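PDB 2Z5L: tylactone synthase starter module and modules 1 & 2 from Streptomyces fradiae, which probably reduces the beta-keto group of a growing polyketide with NADPH as the first ketoreductase of the tylosin polyketide synthase, fixing the chirality of the resulting alcohol. Local coordinates for residues D320-A328 against A365-L376; V331-T342 against I380-F389. One frame throughout, in Å; residues are numbered along the deposited sequence.

Contact 1 (D320-A328 against A365-L376); sequences DVAERDALA and AKVCGAELLHQL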
loop_
_atom_site.group_PDB
_atom_site.type_symbol
_atom_site.label_atom_id
_atom_site.label_comp_id
_atom_site.label_asym_id
_atom_site.label_seq_id
_atom_site.Cartn_x
_atom_site.Cartn_y
_atom_site.Cartn_z
ATOM N N ASP A 320 14.188 -13.574 -10.816
ATOM C CA ASP A 320 12.891 -12.995 -11.133
ATOM C C ASP A 320 12.299 -12.452 -9.847
ATOM O O ASP A 320 11.105 -12.158 -9.779
ATOM C CB ASP A 320 11.959 -14.051 -11.711
ATOM C CG ASP A 320 12.569 -14.770 -12.884
ATOM O OD1 ASP A 320 11.896 -15.656 -13.458
ATOM O OD2 ASP A 320 13.729 -14.447 -13.229
ATOM N N VAL A 321 13.156 -12.345 -8.832
ATOM C CA VAL A 321 12.790 -11.842 -7.511
ATOM C C VAL A 321 11.740 -12.723 -6.824
ATOM O O VAL A 321 11.828 -12.969 -5.626
ATOM C CB VAL A 321 12.257 -10.393 -7.605
ATOM C CG1 VAL A 321 12.143 -9.792 -6.220
ATOM C CG2 VAL A 321 13.173 -9.550 -8.488
ATOM N N ALA A 322 10.757 -13.191 -7.592
ATOM C CA ALA A 322 9.687 -14.039 -7.079
ATOM C C ALA A 322 10.013 -15.521 -7.287
ATOM O O ALA A 322 9.225 -16.392 -6.924
ATOM C CB ALA A 322 8.375 -13.689 -7.767
ATOM N N GLU A 323 11.175 -15.795 -7.875
ATOM C CA GLU A 323 11.622 -17.164 -8.131
ATOM C C GLU A 323 12.218 -17.722 -6.836
ATOM O O GLU A 323 13.170 -17.160 -6.282
ATOM C CB GLU A 323 12.678 -17.158 -9.235
ATOM C CG GLU A 323 12.871 -18.471 -9.957
ATOM C CD GLU A 323 13.900 -18.368 -11.075
ATOM O OE1 GLU A 323 15.110 -18.531 -10.799
ATOM O OE2 GLU A 323 13.494 -18.109 -12.232
ATOM N N ARG A 324 11.652 -18.821 -6.349
ATOM C CA ARG A 324 12.120 -19.438 -5.107
ATOM C C ARG A 324 13.573 -19.886 -5.089
ATOM O O ARG A 324 14.391 -19.371 -4.318
ATOM C CB ARG A 324 11.238 -20.632 -4.740
ATOM C CG ARG A 324 10.063 -20.267 -3.867
ATOM C CD ARG A 324 9.784 -21.369 -2.866
ATOM N NE ARG A 324 10.983 -21.716 -2.099
ATOM C CZ ARG A 324 11.646 -22.865 -2.210
ATOM N NH1 ARG A 324 12.726 -23.082 -1.471
ATOM N NH2 ARG A 324 11.224 -23.803 -3.048
ATOM N N ASP A 325 13.873 -20.870 -5.928
ATOM C CA ASP A 325 15.215 -21.445 -6.053
ATOM C C ASP A 325 16.325 -20.396 -6.148
ATOM O O ASP A 325 17.335 -20.495 -5.454
ATOM C CB ASP A 325 15.260 -22.352 -7.289
ATOM C CG ASP A 325 14.646 -23.724 -7.036
ATOM O OD1 ASP A 325 13.884 -23.866 -6.053
ATOM O OD2 ASP A 325 14.924 -24.654 -7.829
ATOM N N ALA A 326 16.128 -19.393 -7.005
ATOM C CA ALA A 326 17.131 -18.344 -7.210
ATOM C C ALA A 326 17.439 -17.531 -5.948
ATOM O O ALA A 326 18.612 -17.303 -5.626
ATOM C CB ALA A 326 16.700 -17.421 -8.347
ATOM N N LEU A 327 16.403 -17.086 -5.232
ATOM C CA LEU A 327 16.632 -16.324 -4.002
ATOM C C LEU A 327 17.156 -17.229 -2.894
ATOM O O LEU A 327 18.103 -16.866 -2.208
ATOM C CB LEU A 327 15.357 -15.622 -3.497
ATOM C CG LEU A 327 14.954 -14.247 -4.066
ATOM C CD1 LEU A 327 13.810 -13.654 -3.222
ATOM C CD2 LEU A 327 16.159 -13.307 -4.024
ATOM N N ALA A 328 16.525 -18.381 -2.685
ATOM C CA ALA A 328 16.991 -19.309 -1.641
ATOM C C ALA A 328 18.478 -19.594 -1.803
ATOM O O ALA A 328 19.251 -19.402 -0.875
ATOM C CB ALA A 328 16.189 -20.622 -1.703
ATOM N N ALA A 365 7.241 -8.731 -8.611
ATOM C CA ALA A 365 8.547 -8.354 -8.059
ATOM C C ALA A 365 8.472 -7.711 -6.683
ATOM O O ALA A 365 9.303 -7.975 -5.800
ATOM C CB ALA A 365 9.265 -7.404 -9.017
ATOM N N LYS A 366 7.471 -6.860 -6.505
ATOM C CA LYS A 366 7.299 -6.159 -5.245
ATOM C C LYS A 366 6.797 -7.069 -4.122
ATOM O O LYS A 366 7.558 -7.445 -3.220
ATOM C CB LYS A 366 6.356 -4.975 -5.464
ATOM C CG LYS A 366 6.293 -3.984 -4.328
ATOM C CD LYS A 366 5.993 -2.619 -4.905
ATOM C CE LYS A 366 7.266 -1.944 -5.380
ATOM N NZ LYS A 366 7.997 -1.345 -4.251
ATOM N N VAL A 367 5.529 -7.452 -4.186
ATOM C CA VAL A 367 4.953 -8.290 -3.142
ATOM C C VAL A 367 5.599 -9.668 -3.004
ATOM O O VAL A 367 6.092 -10.024 -1.932
ATOM C CB VAL A 367 3.450 -8.484 -3.353
ATOM C CG1 VAL A 367 2.848 -9.154 -2.132
ATOM C CG2 VAL A 367 2.792 -7.154 -3.608
ATOM N N CYS A 368 5.576 -10.448 -4.080
ATOM C CA CYS A 368 6.160 -11.783 -4.059
ATOM C C CYS A 368 7.621 -11.758 -3.594
ATOM O O CYS A 368 8.049 -12.618 -2.819
ATOM C CB CYS A 368 6.058 -12.432 -5.447
ATOM S SG CYS A 368 4.344 -12.791 -5.987
ATOM N N GLY A 369 8.380 -10.773 -4.060
ATOM C CA GLY A 369 9.777 -10.670 -3.675
ATOM C C GLY A 369 10.001 -10.536 -2.178
ATOM O O GLY A 369 10.790 -11.280 -1.583
ATOM N N ALA A 370 9.304 -9.580 -1.569
ATOM C CA ALA A 370 9.416 -9.318 -0.142
ATOM C C ALA A 370 8.907 -10.486 0.698
ATOM O O ALA A 370 9.453 -10.788 1.764
ATOM C CB ALA A 370 8.639 -8.058 0.211
ATOM N N GLU A 371 7.861 -11.149 0.214
ATOM C CA GLU A 371 7.291 -12.264 0.955
ATOM C C GLU A 371 8.254 -13.463 0.945
ATOM O O GLU A 371 8.353 -14.179 1.936
ATOM C CB GLU A 371 5.918 -12.633 0.367
ATOM C CG GLU A 371 5.145 -13.717 1.127
ATOM C CD GLU A 371 4.762 -13.312 2.559
ATOM O OE1 GLU A 371 4.119 -12.249 2.751
ATOM O OE2 GLU A 371 5.099 -14.076 3.490
ATOM N N LEU A 372 8.968 -13.667 -0.161
ATOM C CA LEU A 372 9.929 -14.760 -0.251
ATOM C C LEU A 372 11.156 -14.479 0.621
ATOM O O LEU A 372 11.712 -15.390 1.236
ATOM C CB LEU A 372 10.384 -14.981 -1.695
ATOM C CG LEU A 372 9.424 -15.785 -2.559
ATOM C CD1 LEU A 372 9.884 -15.764 -3.989
ATOM C CD2 LEU A 372 9.345 -17.229 -2.031
ATOM N N LEU A 373 11.589 -13.221 0.657
ATOM C CA LEU A 373 12.735 -12.847 1.471
ATOM C C LEU A 373 12.362 -13.021 2.935
ATOM O O LEU A 373 13.202 -13.362 3.772
ATOM C CB LEU A 373 13.141 -11.396 1.218
ATOM C CG LEU A 373 13.674 -11.052 -0.170
ATOM C CD1 LEU A 373 13.735 -9.532 -0.301
ATOM C CD2 LEU A 373 15.045 -11.667 -0.395
ATOM N N HIS A 374 11.092 -12.785 3.231
ATOM C CA HIS A 374 10.567 -12.921 4.580
ATOM C C HIS A 374 10.671 -14.379 5.053
ATOM O O HIS A 374 11.046 -14.637 6.190
ATOM C CB HIS A 374 9.099 -12.462 4.606
ATOM C CG HIS A 374 8.362 -12.845 5.849
ATOM N ND1 HIS A 374 8.618 -12.274 7.076
ATOM C CD2 HIS A 374 7.347 -13.723 6.049
ATOM C CE1 HIS A 374 7.789 -12.776 7.977
ATOM N NE2 HIS A 374 7.009 -13.659 7.377
ATOM N N GLN A 375 10.365 -15.317 4.161
ATOM C CA GLN A 375 10.385 -16.742 4.479
ATOM C C GLN A 375 11.758 -17.417 4.389
ATOM O O GLN A 375 12.058 -18.326 5.164
ATOM C CB GLN A 375 9.404 -17.475 3.570
ATOM C CG GLN A 375 8.017 -16.851 3.562
ATOM C CD GLN A 375 7.171 -17.278 2.370
ATOM O OE1 GLN A 375 7.698 -17.598 1.297
ATOM N NE2 GLN A 375 5.850 -17.262 2.545
ATOM N N LEU A 376 12.578 -16.984 3.439
ATOM C CA LEU A 376 13.902 -17.551 3.264
ATOM C C LEU A 376 14.869 -17.077 4.355
ATOM O O LEU A 376 15.955 -17.635 4.501
ATOM C CB LEU A 376 14.441 -17.212 1.871
ATOM C CG LEU A 376 13.696 -17.832 0.686
ATOM C CD1 LEU A 376 14.240 -17.253 -0.633
ATOM C CD2 LEU A 376 13.849 -19.336 0.705
#
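Two helices lying on one side of the Rossmann-fold sheet of this ketoreductase meet where Leu327 enters a knobs-into-holes site made by Gly369, Leu372, Leu373 and Leu376. The short axes of 324-328 and 365-376 pass 10.3 Å apart and cross at -52°, with both helices running in broadly similar directions. Within the hole, Leu327 CD1 reaches Leu373 CD2 (3.7 Å), the two side chains meeting at about a right angle, and also Leu372 CB, while Leu327 CB packs tightly on Leu376 CD1 at 3.5 Å. Leu327 and Leu373 are buried, and the latter packs also on Val339 and His341 of strand 338-341, which places this layer directly against the sheet.

Before helix 324-328, the loop comes closer to 365-376: the CA atoms of Ala322 and Gly369 are 4.8 Å apart, against 7.6 Å between those of Leu327 and Leu373. Val321 points toward the helix, and a chi1 of -169° puts CG1, anti to the backbone N, 3.6 Å from Gly369 CA. The same CG1 lies 3.4 Å from Ala365 O, so the methyl rests on helix backbone. Alongside, Ala322 CB packs on Cys368 CB.

Leu372 splits its branches: CD1 lies against the Ala322 carbonyl, while CD2 touches Arg324 CG, the bent arginine chain crossing the leucine roughly perpendicularly. The contact is held by apolar packing, and the buried Val321 O has no polar partner. At the far end Leu376 forks around Ala328, its CD2 against Ala328 CB and its CD1 3.3 Å from Ala328 N.

Contact 2 (V331-T342 against I380-F389); sequences VTAYPPNAVFHT and IKGLDAFVLF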
loop_
_atom_site.group_PDB
_atom_site.type_symbol
_atom_site.label_atom_id
_atom_site.label_comp_id
_atom_site.label_asym_id
_atom_site.label_seq_id
_atom_site.Cartn_x
_atom_site.Cartn_y
_atom_site.Cartn_z
ATOM N N VAL A 331 20.662 -16.614 -0.551
ATOM C CA VAL A 331 20.797 -16.363 0.878
ATOM C C VAL A 331 21.498 -17.586 1.493
ATOM O O VAL A 331 22.053 -17.509 2.592
ATOM C CB VAL A 331 19.420 -16.131 1.556
ATOM C CG1 VAL A 331 18.676 -15.005 0.856
ATOM C CG2 VAL A 331 18.591 -17.395 1.524
ATOM N N THR A 332 21.474 -18.721 0.799
ATOM C CA THR A 332 22.181 -19.891 1.333
ATOM C C THR A 332 23.679 -19.588 1.217
ATOM O O THR A 332 24.379 -19.592 2.210
ATOM C CB THR A 332 21.845 -21.191 0.557
ATOM O OG1 THR A 332 20.486 -21.566 0.834
ATOM C CG2 THR A 332 22.813 -22.350 0.965
ATOM N N ALA A 333 24.163 -19.300 0.012
ATOM C CA ALA A 333 25.584 -19.003 -0.187
ATOM C C ALA A 333 26.097 -17.766 0.557
ATOM O O ALA A 333 27.248 -17.733 1.013
ATOM C CB ALA A 333 25.881 -18.860 -1.662
ATOM N N TYR A 334 25.242 -16.756 0.695
ATOM C CA TYR A 334 25.638 -15.516 1.344
ATOM C C TYR A 334 24.633 -15.053 2.374
ATOM O O TYR A 334 23.837 -14.150 2.104
ATOM C CB TYR A 334 25.799 -14.424 0.292
ATOM C CG TYR A 334 26.698 -14.835 -0.838
ATOM C CD1 TYR A 334 28.083 -14.781 -0.701
ATOM C CD2 TYR A 334 26.169 -15.299 -2.042
ATOM C CE1 TYR A 334 28.912 -15.175 -1.726
ATOM C CE2 TYR A 334 26.996 -15.698 -3.077
ATOM C CZ TYR A 334 28.359 -15.630 -2.911
ATOM O OH TYR A 334 29.191 -15.998 -3.942
ATOM N N PRO A 335 24.647 -15.666 3.568
ATOM C CA PRO A 335 23.712 -15.278 4.628
ATOM C C PRO A 335 23.814 -13.782 4.866
ATOM O O PRO A 335 24.878 -13.271 5.196
ATOM C CB PRO A 335 24.195 -16.099 5.816
ATOM C CG PRO A 335 24.612 -17.372 5.150
ATOM C CD PRO A 335 25.425 -16.854 3.974
ATOM N N PRO A 336 22.701 -13.061 4.701
ATOM C CA PRO A 336 22.700 -11.612 4.895
ATOM C C PRO A 336 22.438 -11.089 6.300
ATOM O O PRO A 336 21.662 -11.664 7.069
ATOM C CB PRO A 336 21.629 -11.152 3.919
ATOM C CG PRO A 336 20.602 -12.240 4.069
ATOM C CD PRO A 336 21.453 -13.504 4.051
ATOM N N ASN A 337 23.106 -9.985 6.621
ATOM C CA ASN A 337 22.932 -9.321 7.904
ATOM C C ASN A 337 21.919 -8.204 7.707
ATOM O O ASN A 337 21.332 -7.687 8.663
ATOM C CB ASN A 337 24.255 -8.732 8.385
ATOM C CG ASN A 337 25.305 -9.789 8.586
ATOM O OD1 ASN A 337 26.358 -9.760 7.958
ATOM N ND2 ASN A 337 25.018 -10.746 9.466
ATOM N N ALA A 338 21.736 -7.825 6.448
ATOM C CA ALA A 338 20.784 -6.785 6.078
ATOM C C ALA A 338 20.261 -7.040 4.660
ATOM O O ALA A 338 21.025 -7.411 3.763
ATOM C CB ALA A 338 21.453 -5.416 6.161
ATOM N N VAL A 339 18.956 -6.849 4.478
ATOM C CA VAL A 339 18.300 -7.029 3.180
ATOM C C VAL A 339 17.611 -5.733 2.775
ATOM O O VAL A 339 16.929 -5.112 3.587
ATOM C CB VAL A 339 17.232 -8.155 3.228
ATOM C CG1 VAL A 339 16.523 -8.272 1.884
ATOM C CG2 VAL A 339 17.884 -9.474 3.577
ATOM N N PHE A 340 17.802 -5.312 1.526
ATOM C CA PHE A 340 17.166 -4.093 1.011
ATOM C C PHE A 340 16.399 -4.474 -0.262
ATOM O O PHE A 340 16.992 -4.851 -1.273
ATOM C CB PHE A 340 18.218 -3.029 0.701
ATOM C CG PHE A 340 18.865 -2.435 1.931
ATOM C CD1 PHE A 340 18.344 -1.307 2.545
ATOM C CD2 PHE A 340 20.007 -3.004 2.470
ATOM C CE1 PHE A 340 18.965 -0.745 3.670
ATOM C CE2 PHE A 340 20.633 -2.452 3.591
ATOM C CZ PHE A 340 20.110 -1.325 4.190
ATOM N N HIS A 341 15.077 -4.376 -0.208
ATOM C CA HIS A 341 14.232 -4.733 -1.341
ATOM C C HIS A 341 13.816 -3.512 -2.151
ATOM O O HIS A 341 12.874 -2.819 -1.777
ATOM C CB HIS A 341 12.984 -5.460 -0.833
ATOM C CG HIS A 341 12.147 -6.067 -1.916
ATOM N ND1 HIS A 341 12.672 -6.888 -2.890
ATOM C CD2 HIS A 341 10.819 -5.977 -2.171
ATOM C CE1 HIS A 341 11.703 -7.275 -3.704
ATOM N NE2 HIS A 341 10.571 -6.736 -3.290
ATOM N N THR A 342 14.512 -3.242 -3.254
ATOM C CA THR A 342 14.149 -2.091 -4.078
ATOM C C THR A 342 13.486 -2.553 -5.380
ATOM O O THR A 342 13.017 -1.728 -6.158
ATOM C CB THR A 342 15.371 -1.165 -4.401
ATOM O OG1 THR A 342 16.015 -1.614 -5.586
ATOM C CG2 THR A 342 16.430 -1.195 -3.291
ATOM N N ILE A 380 17.741 -17.306 9.599
ATOM C CA ILE A 380 18.961 -16.513 9.559
ATOM C C ILE A 380 18.955 -15.585 10.767
ATOM O O ILE A 380 18.300 -14.540 10.756
ATOM C CB ILE A 380 19.056 -15.687 8.245
ATOM C CG1 ILE A 380 19.091 -16.634 7.039
ATOM C CG2 ILE A 380 20.311 -14.822 8.263
ATOM C CD1 ILE A 380 19.132 -15.944 5.682
ATOM N N LYS A 381 19.674 -15.972 11.817
ATOM C CA LYS A 381 19.728 -15.165 13.036
ATOM C C LYS A 381 20.604 -13.924 12.874
ATOM O O LYS A 381 20.412 -12.928 13.572
ATOM C CB LYS A 381 20.233 -16.021 14.203
ATOM C CG LYS A 381 19.313 -17.194 14.554
ATOM C CD LYS A 381 19.932 -18.133 15.598
ATOM C CE LYS A 381 20.056 -17.480 16.975
ATOM N NZ LYS A 381 20.700 -18.400 17.956
ATOM N N GLY A 382 21.554 -13.983 11.944
ATOM C CA GLY A 382 22.434 -12.851 11.714
ATOM C C GLY A 382 21.740 -11.641 11.110
ATOM O O GLY A 382 22.262 -10.522 11.165
ATOM N N LEU A 383 20.561 -11.863 10.533
ATOM C CA LEU A 383 19.788 -10.790 9.905
ATOM C C LEU A 383 19.315 -9.762 10.932
ATOM O O LEU A 383 18.573 -10.096 11.846
ATOM C CB LEU A 383 18.573 -11.381 9.180
ATOM C CG LEU A 383 17.662 -10.424 8.411
ATOM C CD1 LEU A 383 18.415 -9.838 7.230
ATOM C CD2 LEU A 383 16.426 -11.180 7.931
ATOM N N ASP A 384 19.742 -8.515 10.792
ATOM C CA ASP A 384 19.311 -7.492 11.733
ATOM C C ASP A 384 18.719 -6.299 10.998
ATOM O O ASP A 384 18.512 -5.238 11.583
ATOM C CB ASP A 384 20.485 -7.015 12.583
ATOM C CG ASP A 384 21.450 -6.167 11.798
ATOM O OD1 ASP A 384 22.040 -6.688 10.831
ATOM O OD2 ASP A 384 21.607 -4.975 12.136
ATOM N N ALA A 385 18.458 -6.465 9.706
ATOM C CA ALA A 385 17.884 -5.388 8.919
ATOM C C ALA A 385 17.102 -5.934 7.731
ATOM O O ALA A 385 17.621 -6.704 6.924
ATOM C CB ALA A 385 18.976 -4.453 8.454
ATOM N N PHE A 386 15.840 -5.527 7.649
ATOM C CA PHE A 386 14.929 -5.939 6.591
ATOM C C PHE A 386 14.235 -4.651 6.118
ATOM O O PHE A 386 13.250 -4.194 6.712
ATOM C CB PHE A 386 13.910 -6.919 7.179
ATOM C CG PHE A 386 13.221 -7.782 6.163
ATOM C CD1 PHE A 386 13.845 -8.906 5.640
ATOM C CD2 PHE A 386 11.931 -7.476 5.741
ATOM C CE1 PHE A 386 13.187 -9.720 4.710
ATOM C CE2 PHE A 386 11.267 -8.283 4.814
ATOM C CZ PHE A 386 11.896 -9.405 4.296
ATOM N N VAL A 387 14.754 -4.066 5.048
ATOM C CA VAL A 387 14.213 -2.820 4.536
ATOM C C VAL A 387 13.393 -2.966 3.265
ATOM O O VAL A 387 13.864 -3.491 2.249
ATOM C CB VAL A 387 15.357 -1.829 4.277
ATOM C CG1 VAL A 387 14.807 -0.441 4.049
ATOM C CG2 VAL A 387 16.309 -1.844 5.453
ATOM N N LEU A 388 12.158 -2.487 3.319
ATOM C CA LEU A 388 11.293 -2.564 2.159
ATOM C C LEU A 388 11.050 -1.161 1.646
ATOM O O LEU A 388 10.753 -0.238 2.418
ATOM C CB LEU A 388 9.968 -3.254 2.511
ATOM C CG LEU A 388 10.058 -4.656 3.146
ATOM C CD1 LEU A 388 8.671 -5.136 3.485
ATOM C CD2 LEU A 388 10.736 -5.650 2.204
ATOM N N PHE A 389 11.214 -1.002 0.338
ATOM C CA PHE A 389 11.006 0.290 -0.320
ATOM C C PHE A 389 9.582 0.348 -0.830
ATOM O O PHE A 389 9.249 -0.227 -1.862
ATOM C CB PHE A 389 11.985 0.462 -1.483
ATOM C CG PHE A 389 13.359 0.849 -1.047
ATOM C CD1 PHE A 389 14.107 -0.005 -0.245
ATOM C CD2 PHE A 389 13.905 2.068 -1.424
ATOM C CE1 PHE A 389 15.386 0.347 0.178
ATOM C CE2 PHE A 389 15.183 2.426 -1.006
ATOM C CZ PHE A 389 15.926 1.559 -0.201
#
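Strands 338-341 and 386-389 run parallel, their short axes 4.8 Å apart and their N-to-C directions 8° apart, as neighbours in the parallel sheet of the Rossmann fold. The ladder alternates donors in the manner of parallel strands: Val339 N binds Ala385 O, Val387 N binds Val339 O, His341 N binds Val387 O at 2.9 Å and a nearly straight 178°, and Phe389 N closes it on His341 O at 3.2 Å.

One face carries Phe340 and Val387, which lie side by side and point the same way; Val387 CG2 comes within 3.4 Å of Phe340 CE1, obliquely to the ring. Helix 457-470 adds Met468 to both residues. Val339, Phe386, His341 and Leu388 occupy the other face, where Leu388 CD2 packs on His341 CB. The imidazole itself is held by bonds at both nitrogens, ND1 to Thr265 OG1 and NE2 to Lys366 O, which fix its rotation.

Ahead of the strands, Asp384 N binds Asn337 O, and Asn337 ND2 reaches Gly382 O at 3.2 Å. That acceptor lies in the plane of the asparagine amide, yet the donor stands above the carbonyl plane of Gly382; Asn337 OD1 turns instead to Thr261 N. Ile380 CD1 fills the corner between Pro336 CD and Val331 CB.

At the C-terminal end, the bond of Thr342 OG1 to Thr265 O and the position of CG2 anti to the carbonyl carbon together leave the methyl over one face of Phe389. This CH-pi contact measures 4.0 Å from Thr342 CG2 to the ring centroid, 14° off its normal.

How the contacts relate
Contact 1 is a helical layer and contact 2 the pair of strands against which that layer packs, their centres about 12 Å apart. Along the chain the segments alternate: 324-333 leads into strand 338-341, and helix 356-376 follows before strand 386-391, so both contacts tie together the same helix-strand units of the Rossmann fold. His341 is one of the joints between them, and Lys366 NZ, 2.9 Å from Phe389 O, is a second point of touch. Thr342, at the end of its strand, touches the Gly267-Gly269-Gly272 pattern, consistent with a dinucleotide-binding loop of the short-chain dehydrogenase/reductase type; contact 2 therefore reaches toward the probable cofactor site.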